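Local coordinates for protein ribosomal RNA methyltransferase, putative (Plasmodium falciparum, PDB 2PLW) that binds S-adenosylmethionine and probably transfers its methyl group to the 2'-O of a uridine in ribosomal RNA, as RlmE-family enzymes do, at residues E12-Y17 and L41-N46; I26-I29 and S35-Q38; K57-D60 and Y66-Q69; L111-V116 and E188-C193. All coordinates share one frame; numbering follows the deposited sequence.

Interaction 1: E12-Y17 and L41-N46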
# COMPACT_ATOMS: atom_id res chain seq x y z
N GLU A 12 12.47 2.38 -7.64
CA GLU A 12 12.25 1.77 -8.94
C GLU A 12 10.80 1.97 -9.40
O GLU A 12 10.54 2.36 -10.53
CB GLU A 12 12.60 0.28 -8.86
CG GLU A 12 12.28 -0.54 -10.09
CD GLU A 12 12.56 -2.04 -9.91
OE1 GLU A 12 13.19 -2.43 -8.89
OE2 GLU A 12 12.14 -2.81 -10.82
N LEU A 13 9.85 1.71 -8.49
CA LEU A 13 8.44 1.85 -8.80
C LEU A 13 8.09 3.28 -9.22
O LEU A 13 7.41 3.49 -10.22
CB LEU A 13 7.58 1.44 -7.60
CG LEU A 13 7.42 -0.07 -7.40
CD1 LEU A 13 6.86 -0.32 -6.00
CD2 LEU A 13 6.52 -0.66 -8.48
N ASP A 14 8.55 4.26 -8.43
CA ASP A 14 8.22 5.65 -8.71
C ASP A 14 8.95 6.14 -9.96
O ASP A 14 8.41 6.93 -10.72
CB ASP A 14 8.51 6.57 -7.53
CG ASP A 14 7.95 7.98 -7.75
OD1 ASP A 14 6.73 8.11 -8.01
OD2 ASP A 14 8.73 8.96 -7.75
N ASN A 15 10.17 5.66 -10.17
CA ASN A 15 10.88 5.97 -11.42
C ASN A 15 10.14 5.54 -12.69
O ASN A 15 10.17 6.23 -13.71
CB ASN A 15 12.28 5.34 -11.37
CG ASN A 15 13.25 6.15 -10.55
OD1 ASN A 15 12.97 7.29 -10.14
ND2 ASN A 15 14.42 5.57 -10.31
N LYS A 16 9.46 4.39 -12.61
CA LYS A 16 8.75 3.82 -13.74
C LYS A 16 7.33 4.37 -13.85
O LYS A 16 6.85 4.71 -14.95
CB LYS A 16 8.75 2.28 -13.63
CG LYS A 16 8.07 1.55 -14.82
CD LYS A 16 8.15 0.03 -14.67
CE LYS A 16 7.82 -0.72 -15.96
NZ LYS A 16 9.06 -1.11 -16.74
N TYR A 17 6.65 4.46 -12.71
CA TYR A 17 5.23 4.79 -12.72
C TYR A 17 4.87 6.21 -12.31
O TYR A 17 3.71 6.61 -12.46
CB TYR A 17 4.44 3.75 -11.91
CG TYR A 17 4.60 2.35 -12.46
CD1 TYR A 17 3.86 1.92 -13.58
CD2 TYR A 17 5.50 1.47 -11.88
CE1 TYR A 17 4.01 0.63 -14.08
CE2 TYR A 17 5.66 0.19 -12.38
CZ TYR A 17 4.92 -0.23 -13.47
OH TYR A 17 5.11 -1.50 -13.95
N LEU A 41 9.35 10.89 1.62
CA LEU A 41 9.84 12.19 2.10
C LEU A 41 10.82 12.84 1.11
O LEU A 41 10.65 14.00 0.78
CB LEU A 41 10.45 12.09 3.49
CG LEU A 41 9.53 11.98 4.70
CD1 LEU A 41 10.36 11.57 5.91
CD2 LEU A 41 8.81 13.31 5.01
N GLU A 42 11.80 12.08 0.64
CA GLU A 42 12.80 12.59 -0.32
C GLU A 42 12.20 13.10 -1.61
O GLU A 42 12.59 14.16 -2.13
CB GLU A 42 13.77 11.48 -0.70
CG GLU A 42 14.75 11.13 0.36
CD GLU A 42 15.57 9.92 -0.02
OE1 GLU A 42 15.20 9.19 -0.98
OE2 GLU A 42 16.58 9.69 0.68
N ARG A 43 11.27 12.32 -2.16
CA ARG A 43 10.71 12.60 -3.45
C ARG A 43 9.66 13.70 -3.39
O ARG A 43 9.29 14.26 -4.41
CB ARG A 43 10.17 11.33 -4.07
CG ARG A 43 11.27 10.31 -4.25
CD ARG A 43 11.07 9.47 -5.44
NE ARG A 43 12.35 9.02 -5.95
CZ ARG A 43 12.56 8.63 -7.20
NH1 ARG A 43 11.57 8.60 -8.08
NH2 ARG A 43 13.77 8.23 -7.55
N THR A 44 9.19 14.01 -2.18
CA THR A 44 8.21 15.08 -2.04
C THR A 44 8.82 16.24 -1.22
O THR A 44 8.09 17.00 -0.62
CB THR A 44 6.88 14.56 -1.40
OG1 THR A 44 7.15 14.03 -0.11
CG2 THR A 44 6.23 13.47 -2.25
N LYS A 45 10.14 16.38 -1.24
CA LYS A 45 10.87 17.25 -0.27
C LYS A 45 10.37 18.70 -0.12
O LYS A 45 10.22 19.21 1.00
CB LYS A 45 12.39 17.22 -0.54
N ASN A 46 10.11 19.36 -1.24
CA ASN A 46 9.65 20.75 -1.19
C ASN A 46 8.20 20.84 -1.63
O ASN A 46 7.79 21.83 -2.24
CB ASN A 46 10.50 21.64 -2.09
CG ASN A 46 11.95 21.25 -2.08
OD1 ASN A 46 12.48 20.79 -3.09
ND2 ASN A 46 12.61 21.43 -0.93
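R43 reaches across from helix 35-43 and ends its guanidinium between the side chains of D14 and N15, two successive residues of helix 7-17. Its NH1 forms a salt bridge with D14, NH1 to OD2 2.9 Å, and the N-H points well at the oxygen (160°). OD2 is met on its anti side, while the carboxylate and guanidinium planes stand 78° apart. NH1 also donates to N15 OD1 at 2.8 Å, and NH2 of R43 donates to that same OD1 at 2.9 Å. The end of the arginine therefore grips one amide oxygen with both terminal nitrogens, from the same face of the amide. All three bonds leave close to the guanidinium plane, so the acceptors line its edge, and having two of them fixes its rotation. With chi1 at -171°, the D14 carboxylate swings out opposite its own backbone N, toward helix 35-43. The other oxygen of D14, OD1, accepts from the backbone N of F19 and L20, so one side chain ties its helix to both the following turn and the arginine. Beyond these bonds, the aliphatic R43 CD lies 3.3 Å from D14 OD2, and the nearest CA atoms, D14 and R43, are 9.1 Å apart. The arrangement is a salt bridge with an end-on, two-nitrogen arginine grip on an amide oxygen, joining two helices of a Rossmann-like methyltransferase domain.

Interaction 2: I26-I29 and S35-Q38. With SAM (S-adenosylmethionine), chain C.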
# COMPACT_ATOMS: atom_id res chain seq x y z
N ILE A 26 -0.58 10.44 1.13
CA ILE A 26 0.07 9.16 0.80
C ILE A 26 0.08 8.23 2.02
O ILE A 26 0.52 8.60 3.11
CB ILE A 26 1.51 9.40 0.31
CG1 ILE A 26 1.51 10.37 -0.87
CG2 ILE A 26 2.16 8.08 -0.15
CD1 ILE A 26 2.82 11.11 -1.00
N LEU A 27 -0.40 7.01 1.81
CA LEU A 27 -0.41 5.98 2.85
C LEU A 27 0.49 4.83 2.46
O LEU A 27 0.40 4.30 1.37
CB LEU A 27 -1.83 5.46 3.06
CG LEU A 27 -1.99 4.29 4.04
CD1 LEU A 27 -1.57 4.68 5.44
CD2 LEU A 27 -3.43 3.80 4.06
N ASP A 28 1.33 4.41 3.41
CA ASP A 28 2.33 3.39 3.19
C ASP A 28 1.99 2.26 4.14
O ASP A 28 2.20 2.39 5.35
CB ASP A 28 3.70 3.99 3.52
CG ASP A 28 4.83 2.99 3.41
OD1 ASP A 28 4.72 2.05 2.62
OD2 ASP A 28 5.83 3.16 4.15
N ILE A 29 1.44 1.18 3.59
CA ILE A 29 0.98 0.06 4.41
C ILE A 29 2.11 -0.96 4.53
O ILE A 29 2.80 -1.23 3.53
CB ILE A 29 -0.26 -0.62 3.81
CG1 ILE A 29 -1.40 0.41 3.70
CG2 ILE A 29 -0.68 -1.85 4.67
CD1 ILE A 29 -2.65 -0.15 3.07
N SER A 35 11.62 2.67 5.46
CA SER A 35 12.36 3.22 4.32
C SER A 35 11.50 3.74 3.17
O SER A 35 11.91 4.66 2.48
CB SER A 35 13.46 2.26 3.81
OG SER A 35 12.91 1.22 3.02
N TRP A 36 10.31 3.16 2.96
CA TRP A 36 9.40 3.72 1.94
C TRP A 36 8.96 5.09 2.38
O TRP A 36 8.83 6.00 1.56
CB TRP A 36 8.19 2.78 1.70
CG TRP A 36 8.52 1.65 0.74
CD1 TRP A 36 9.78 1.09 0.49
CD2 TRP A 36 7.61 0.95 -0.13
NE1 TRP A 36 9.68 0.11 -0.48
CE2 TRP A 36 8.37 0.01 -0.88
CE3 TRP A 36 6.23 1.04 -0.37
CZ2 TRP A 36 7.80 -0.85 -1.82
CZ3 TRP A 36 5.66 0.21 -1.33
CH2 TRP A 36 6.44 -0.74 -2.04
N CYS A 37 8.71 5.24 3.67
CA CYS A 37 8.35 6.54 4.23
C CYS A 37 9.49 7.54 3.97
O CYS A 37 9.25 8.68 3.60
CB CYS A 37 8.04 6.44 5.71
SG CYS A 37 6.34 5.82 6.02
N GLN A 38 10.73 7.09 4.16
CA GLN A 38 11.89 7.94 3.87
C GLN A 38 11.98 8.32 2.40
O GLN A 38 12.26 9.47 2.09
CB GLN A 38 13.18 7.24 4.26
CG GLN A 38 13.30 7.02 5.73
CD GLN A 38 14.54 6.27 6.05
OE1 GLN A 38 14.62 5.07 5.77
NE2 GLN A 38 15.51 6.94 6.65
N SAM C . 8.39 -1.11 2.98
CA SAM C . 9.04 -1.26 4.32
C SAM C . 10.28 -0.37 4.45
O SAM C . 10.77 0.11 3.43
OXT SAM C . 10.78 -0.08 5.54
CB SAM C . 9.40 -2.73 4.55
CG SAM C . 8.11 -3.52 4.76
SD SAM C . 8.32 -5.17 5.45
CE SAM C . 9.06 -5.96 4.01
C5' SAM C . 6.63 -5.83 5.41
C4' SAM C . 5.82 -5.30 6.60
O4' SAM C . 4.45 -5.65 6.38
C3' SAM C . 6.21 -5.87 7.98
O3' SAM C . 6.77 -4.87 8.81
C2' SAM C . 4.88 -6.39 8.56
O2' SAM C . 4.65 -6.14 9.94
C1' SAM C . 3.86 -5.68 7.69
N9 SAM C . 2.54 -6.30 7.61
C8 SAM C . 2.20 -7.59 7.26
N7 SAM C . 0.86 -7.71 7.29
C5 SAM C . 0.34 -6.51 7.65
C6 SAM C . -0.96 -6.04 7.84
N6 SAM C . -2.01 -6.84 7.66
N1 SAM C . -1.18 -4.74 8.20
C2 SAM C . -0.13 -3.86 8.40
N3 SAM C . 1.17 -4.31 8.20
C4 SAM C . 1.39 -5.61 7.86
O HOH W 1 8.24 2.29 4.96
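D28 and W36 meet because D28 sets CG anti to its backbone N (chi1 177°), carrying the carboxylate off strand 24-29 toward the helix, while W36 turns its indole beside its own backbone N (chi1 -82°). This is the first strand-loop-helix step of the Rossmann-like methyltransferase fold, within the beta-alpha-beta unit of strand 24-29, helix 35-43 and strand 49-55, and the start of the helix holds S-adenosylmethionine. D28 OD2 lies 3.4 Å from W36 CB, and the carboxylate and indole planes are only 17° apart. C37 SG comes to 3.3 Å from the same oxygen. A water donates to D28 OD2 at 2.7 Å and accepts from C37 N over a long 3.3 Å, bridging strand and helix. The indole is anchored by NE1 to A6 O, and the amino N of S-adenosylmethionine sits 3.5 Å above one ring face, offset toward the rim. The carboxylate of the cofactor is taken up at the first turn of the helix: W36 N makes a weak bond to O, and S35 OG is modelled so close to the same atom that the detail of that pair is doubtful. The other carboxylate oxygen, OXT, accepts from S35 N at 2.9 Å.

Interaction 3: K57-D60 and Y66-Q69; sequences KIMD and YFIQ. With SAM (S-adenosylmethionine), chain C.
M59 and the ring of F67 carry the aromatic contacts. M59 CB lies over one face, 4.0 Å from the ring centroid and 19° off the normal, a CH-pi contact. Further along the same side chain, SD is 5.3 Å from that centroid and 43° off the normal, an oblique Met-aromatic contact. A chi1 of 169° stretches the methionine away from its own backbone N, after which the bend at chi3 brings CE alongside F67 CB and CD1. The opposite face of the ring has Q69 N above it, toward the rim, so the phenyl is sandwiched between loop and its own strand.

Backbone-to-ring and aliphatic-to-amide contacts form a second group. K57 O approaches F67 CZ at 3.3 Å, and M59 N, over a face of the ring, is 3.5 Å from F67 CZ. I58 CG1 lies 3.3 Å from Q69 CD, so the isoleucine branch packs on the Q69 amide. The polar end of Q69 is engaged nearby, NE2 donating to K56 O, which holds the amide in place against the isoleucine.

One polar contact of the loop is with the cofactor. The K57 side chain leaves the backbone away from strand 66-69, and its NZ makes a weak hydrogen bond, 3.2 Å, to O3' of S-adenosylmethionine, while K57 N is bonded to D55 OD1.

No hydrogen bond joins the two segments directly. The loop after strand 49-55 is thus packed against edge strand 66-69 through ring, sulfur and methylene contacts, while K57 of the same loop reaches the ribose.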
# COMPACT_ATOMS: atom_id res chain seq x y z
N LYS A 57 3.78 -3.71 13.42
CA LYS A 57 4.98 -3.46 14.24
C LYS A 57 5.22 -1.96 14.44
O LYS A 57 5.09 -1.16 13.51
CB LYS A 57 6.22 -4.06 13.58
CG LYS A 57 6.27 -5.59 13.55
CD LYS A 57 7.66 -6.05 13.06
CE LYS A 57 7.61 -6.37 11.54
NZ LYS A 57 8.91 -6.26 10.78
N ILE A 58 5.63 -1.59 15.65
CA ILE A 58 5.85 -0.19 15.98
C ILE A 58 7.12 0.31 15.31
O ILE A 58 8.20 -0.27 15.48
CB ILE A 58 5.89 0.05 17.51
CG1 ILE A 58 4.50 -0.19 18.10
CG2 ILE A 58 6.22 1.52 17.81
CD1 ILE A 58 4.49 -0.54 19.56
N MET A 59 6.98 1.39 14.54
CA MET A 59 8.09 1.93 13.80
C MET A 59 8.68 3.06 14.65
O MET A 59 7.95 3.77 15.33
CB MET A 59 7.57 2.46 12.46
CG MET A 59 8.54 3.28 11.67
SD MET A 59 7.84 3.82 10.11
CE MET A 59 7.01 5.34 10.59
N ASP A 60 10.00 3.23 14.61
CA ASP A 60 10.60 4.41 15.23
C ASP A 60 10.08 5.66 14.52
O ASP A 60 9.96 5.66 13.30
CB ASP A 60 12.11 4.37 15.11
CG ASP A 60 12.75 3.41 16.08
OD1 ASP A 60 12.06 2.95 17.03
OD2 ASP A 60 13.94 3.14 15.86
N TYR A 66 3.19 10.55 9.84
CA TYR A 66 2.22 10.09 10.83
C TYR A 66 2.31 8.58 10.84
O TYR A 66 2.26 7.95 9.78
CB TYR A 66 0.80 10.46 10.44
CG TYR A 66 0.52 11.93 10.31
CD1 TYR A 66 0.08 12.67 11.40
CD2 TYR A 66 0.68 12.58 9.09
CE1 TYR A 66 -0.20 14.03 11.27
CE2 TYR A 66 0.42 13.96 8.97
CZ TYR A 66 -0.02 14.66 10.06
OH TYR A 66 -0.29 16.02 9.97
N PHE A 67 2.45 7.97 12.01
CA PHE A 67 2.46 6.52 12.07
C PHE A 67 1.21 6.02 12.80
O PHE A 67 0.73 6.65 13.76
CB PHE A 67 3.73 6.00 12.76
CG PHE A 67 3.70 4.52 13.02
CD1 PHE A 67 3.79 3.62 11.96
CD2 PHE A 67 3.57 4.03 14.31
CE1 PHE A 67 3.76 2.25 12.20
CE2 PHE A 67 3.53 2.65 14.57
CZ PHE A 67 3.61 1.77 13.51
N ILE A 68 0.68 4.90 12.32
CA ILE A 68 -0.46 4.25 12.96
C ILE A 68 -0.11 2.79 13.14
O ILE A 68 0.15 2.08 12.16
CB ILE A 68 -1.76 4.40 12.12
CG1 ILE A 68 -2.18 5.87 12.06
CG2 ILE A 68 -2.86 3.47 12.69
CD1 ILE A 68 -3.31 6.16 11.03
N GLN A 69 -0.08 2.33 14.39
CA GLN A 69 0.11 0.91 14.58
C GLN A 69 -1.22 0.18 14.36
O GLN A 69 -2.26 0.54 14.94
CB GLN A 69 0.69 0.56 15.96
CG GLN A 69 1.04 -0.90 16.03
CD GLN A 69 1.45 -1.37 17.42
OE1 GLN A 69 1.14 -0.72 18.41
NE2 GLN A 69 2.15 -2.50 17.49
N SAM C . 8.39 -1.11 2.98
CA SAM C . 9.04 -1.26 4.32
C SAM C . 10.28 -0.37 4.45
O SAM C . 10.77 0.11 3.43
OXT SAM C . 10.78 -0.08 5.54
CB SAM C . 9.40 -2.73 4.55
CG SAM C . 8.11 -3.52 4.76
SD SAM C . 8.32 -5.17 5.45
CE SAM C . 9.06 -5.96 4.01
C5' SAM C . 6.63 -5.83 5.41
C4' SAM C . 5.82 -5.30 6.60
O4' SAM C . 4.45 -5.65 6.38
C3' SAM C . 6.21 -5.87 7.98
O3' SAM C . 6.77 -4.87 8.81
C2' SAM C . 4.88 -6.39 8.56
O2' SAM C . 4.65 -6.14 9.94
C1' SAM C . 3.86 -5.68 7.69
N9 SAM C . 2.54 -6.30 7.61
C8 SAM C . 2.20 -7.59 7.26
N7 SAM C . 0.86 -7.71 7.29
C5 SAM C . 0.34 -6.51 7.65
C6 SAM C . -0.96 -6.04 7.84
N6 SAM C . -2.01 -6.84 7.66
N1 SAM C . -1.18 -4.74 8.20
C2 SAM C . -0.13 -3.86 8.40
N3 SAM C . 1.17 -4.31 8.20
C4 SAM C . 1.39 -5.61 7.86

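Interaction 4: L111-V116 and E188-C193. With SAM (S-adenosylmethionine), chain C.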
# COMPACT_ATOMS: atom_id res chain seq x y z
N LEU A 111 -0.00 2.68 -0.90
CA LEU A 111 1.06 1.73 -1.21
C LEU A 111 1.06 0.62 -0.16
O LEU A 111 0.85 0.88 1.02
CB LEU A 111 2.43 2.42 -1.18
CG LEU A 111 2.58 3.73 -1.97
CD1 LEU A 111 3.90 4.45 -1.71
CD2 LEU A 111 2.41 3.48 -3.48
N SER A 112 1.31 -0.60 -0.60
CA SER A 112 1.51 -1.68 0.34
C SER A 112 2.72 -2.53 -0.04
O SER A 112 2.77 -3.12 -1.12
CB SER A 112 0.27 -2.57 0.45
OG SER A 112 0.58 -3.72 1.18
N ASP A 113 3.67 -2.57 0.88
CA ASP A 113 4.80 -3.49 0.82
C ASP A 113 4.61 -4.60 1.86
O ASP A 113 5.58 -5.29 2.22
CB ASP A 113 6.10 -2.72 1.09
CG ASP A 113 7.35 -3.50 0.67
OD1 ASP A 113 7.27 -4.22 -0.36
OD2 ASP A 113 8.39 -3.37 1.37
N ALA A 114 3.38 -4.80 2.35
CA ALA A 114 3.12 -5.83 3.37
C ALA A 114 3.25 -7.24 2.80
O ALA A 114 3.04 -7.46 1.61
CB ALA A 114 1.72 -5.65 3.98
N ALA A 115 3.61 -8.19 3.66
CA ALA A 115 3.66 -9.60 3.28
C ALA A 115 3.35 -10.46 4.50
O ALA A 115 3.55 -10.03 5.63
CB ALA A 115 5.03 -9.95 2.67
N VAL A 116 2.82 -11.66 4.26
CA VAL A 116 2.54 -12.60 5.34
C VAL A 116 3.74 -13.55 5.45
O VAL A 116 4.31 -13.91 4.43
CB VAL A 116 1.21 -13.36 5.11
CG1 VAL A 116 0.06 -12.61 5.78
CG2 VAL A 116 0.90 -13.53 3.63
N GLU A 188 7.79 -12.37 -6.05
CA GLU A 188 6.87 -11.27 -5.71
C GLU A 188 6.70 -10.28 -6.84
O GLU A 188 7.62 -10.03 -7.61
CB GLU A 188 7.37 -10.53 -4.48
CG GLU A 188 7.04 -11.23 -3.17
CD GLU A 188 7.72 -10.58 -1.99
OE1 GLU A 188 8.73 -9.87 -2.21
OE2 GLU A 188 7.24 -10.78 -0.85
N ILE A 189 5.50 -9.72 -6.94
CA ILE A 189 5.20 -8.71 -7.95
C ILE A 189 4.45 -7.61 -7.24
O ILE A 189 4.03 -7.80 -6.10
CB ILE A 189 4.32 -9.25 -9.12
CG1 ILE A 189 3.03 -9.92 -8.61
CG2 ILE A 189 5.10 -10.23 -10.03
CD1 ILE A 189 1.80 -9.02 -8.70
N TYR A 190 4.33 -6.47 -7.90
CA TYR A 190 3.41 -5.43 -7.46
C TYR A 190 2.31 -5.28 -8.49
O TYR A 190 2.57 -5.32 -9.69
CB TYR A 190 4.13 -4.09 -7.26
CG TYR A 190 5.14 -4.10 -6.13
CD1 TYR A 190 4.75 -3.80 -4.81
CD2 TYR A 190 6.48 -4.41 -6.38
CE1 TYR A 190 5.67 -3.78 -3.78
CE2 TYR A 190 7.42 -4.40 -5.33
CZ TYR A 190 7.00 -4.10 -4.04
OH TYR A 190 7.95 -4.11 -3.04
N LEU A 191 1.07 -5.10 -8.01
CA LEU A 191 -0.04 -4.71 -8.87
C LEU A 191 -0.12 -3.18 -8.77
O LEU A 191 -0.31 -2.65 -7.68
CB LEU A 191 -1.34 -5.37 -8.45
CG LEU A 191 -1.34 -6.91 -8.51
CD1 LEU A 191 -2.44 -7.51 -7.59
CD2 LEU A 191 -1.48 -7.40 -9.94
N VAL A 192 0.11 -2.51 -9.88
CA VAL A 192 0.11 -1.05 -9.96
C VAL A 192 -1.20 -0.58 -10.57
O VAL A 192 -1.49 -0.86 -11.75
CB VAL A 192 1.31 -0.54 -10.81
CG1 VAL A 192 1.31 0.98 -10.86
CG2 VAL A 192 2.58 -1.03 -10.20
N CYS A 193 -2.00 0.16 -9.79
CA CYS A 193 -3.33 0.50 -10.21
C CYS A 193 -3.46 2.01 -10.28
O CYS A 193 -3.22 2.70 -9.29
CB CYS A 193 -4.35 -0.03 -9.17
SG CYS A 193 -4.13 -1.78 -8.79
N SAM C . 8.39 -1.11 2.98
CA SAM C . 9.04 -1.26 4.32
C SAM C . 10.28 -0.37 4.45
O SAM C . 10.77 0.11 3.43
OXT SAM C . 10.78 -0.08 5.54
CB SAM C . 9.40 -2.73 4.55
CG SAM C . 8.11 -3.52 4.76
SD SAM C . 8.32 -5.17 5.45
CE SAM C . 9.06 -5.96 4.01
C5' SAM C . 6.63 -5.83 5.41
C4' SAM C . 5.82 -5.30 6.60
O4' SAM C . 4.45 -5.65 6.38
C3' SAM C . 6.21 -5.87 7.98
O3' SAM C . 6.77 -4.87 8.81
C2' SAM C . 4.88 -6.39 8.56
O2' SAM C . 4.65 -6.14 9.94
C1' SAM C . 3.86 -5.68 7.69
N9 SAM C . 2.54 -6.30 7.61
C8 SAM C . 2.20 -7.59 7.26
N7 SAM C . 0.86 -7.71 7.29
C5 SAM C . 0.34 -6.51 7.65
C6 SAM C . -0.96 -6.04 7.84
N6 SAM C . -2.01 -6.84 7.66
N1 SAM C . -1.18 -4.74 8.20
C2 SAM C . -0.13 -3.86 8.40
N3 SAM C . 1.17 -4.31 8.20
C4 SAM C . 1.39 -5.61 7.86
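The backbone of 112-115 runs nearly antiparallel to that of 188-190, 164° between their directions, yet the nearest CA atoms, D113 and Y190, stay 8.6 Å apart. In the central sheet of this Rossmann-like domain, strand 148-155 lies between strands 107-112 and 188-196, so side chains must span the gap across it. Y190 does so with its hydroxyl, which donates to D113 OD1 at 2.8 Å. The oxygen is approached from above the carboxylate, 40° out of its plane. Extended from the backbone N by a chi1 of -164°, the D113 side chain places its carboxylate between Y190 and the cofactor. OD1 serves Y190 and, in a salt bridge, K153, the predicted proton acceptor; OD2 serves the cofactor. Y190 thus helps to position a first-shell residue from the second shell. L13 and K9 of helix 7-17 also touch Y190, and S112 O lies at the edge of its ring, 4.0 Å from Y190 CE1. Further along the chain, A115 CB approaches E188 OE2 at 4.2 Å, a slight packing contact; E188 OE2 also has a long, weak ion pair with K153. The loop after strand 107-112 also lies along S-adenosylmethionine, with A114 CA 3.3 Å from O4' and A115 O 3.2 Å from C8. The amino group of the cofactor donates to D113, N to OD2 2.8 Å.

In the fold
All four contacts lie in one Rossmann-like methyltransferase domain. Along the chain, interaction 2 is nested inside the loop closed by interaction 1, and interactions 3 and 4 follow in series. Interactions 1 and 2 share helix 35-43, with centres about 11 Å apart. Helix 7-17 packs L13 on both W36 and Y190, so interaction 1 touches interactions 2 and 4. Strands 24-29 and 107-112 are sheet neighbours and join interactions 2 and 4, about 12 Å between centres. Interaction 3 sits at the sheet's edge, its centre about 19 Å from that of interaction 4. Interactions 2, 3 and 4 all touch S-adenosylmethionine; in interaction 1, the R43 side chain is about 13 Å from it.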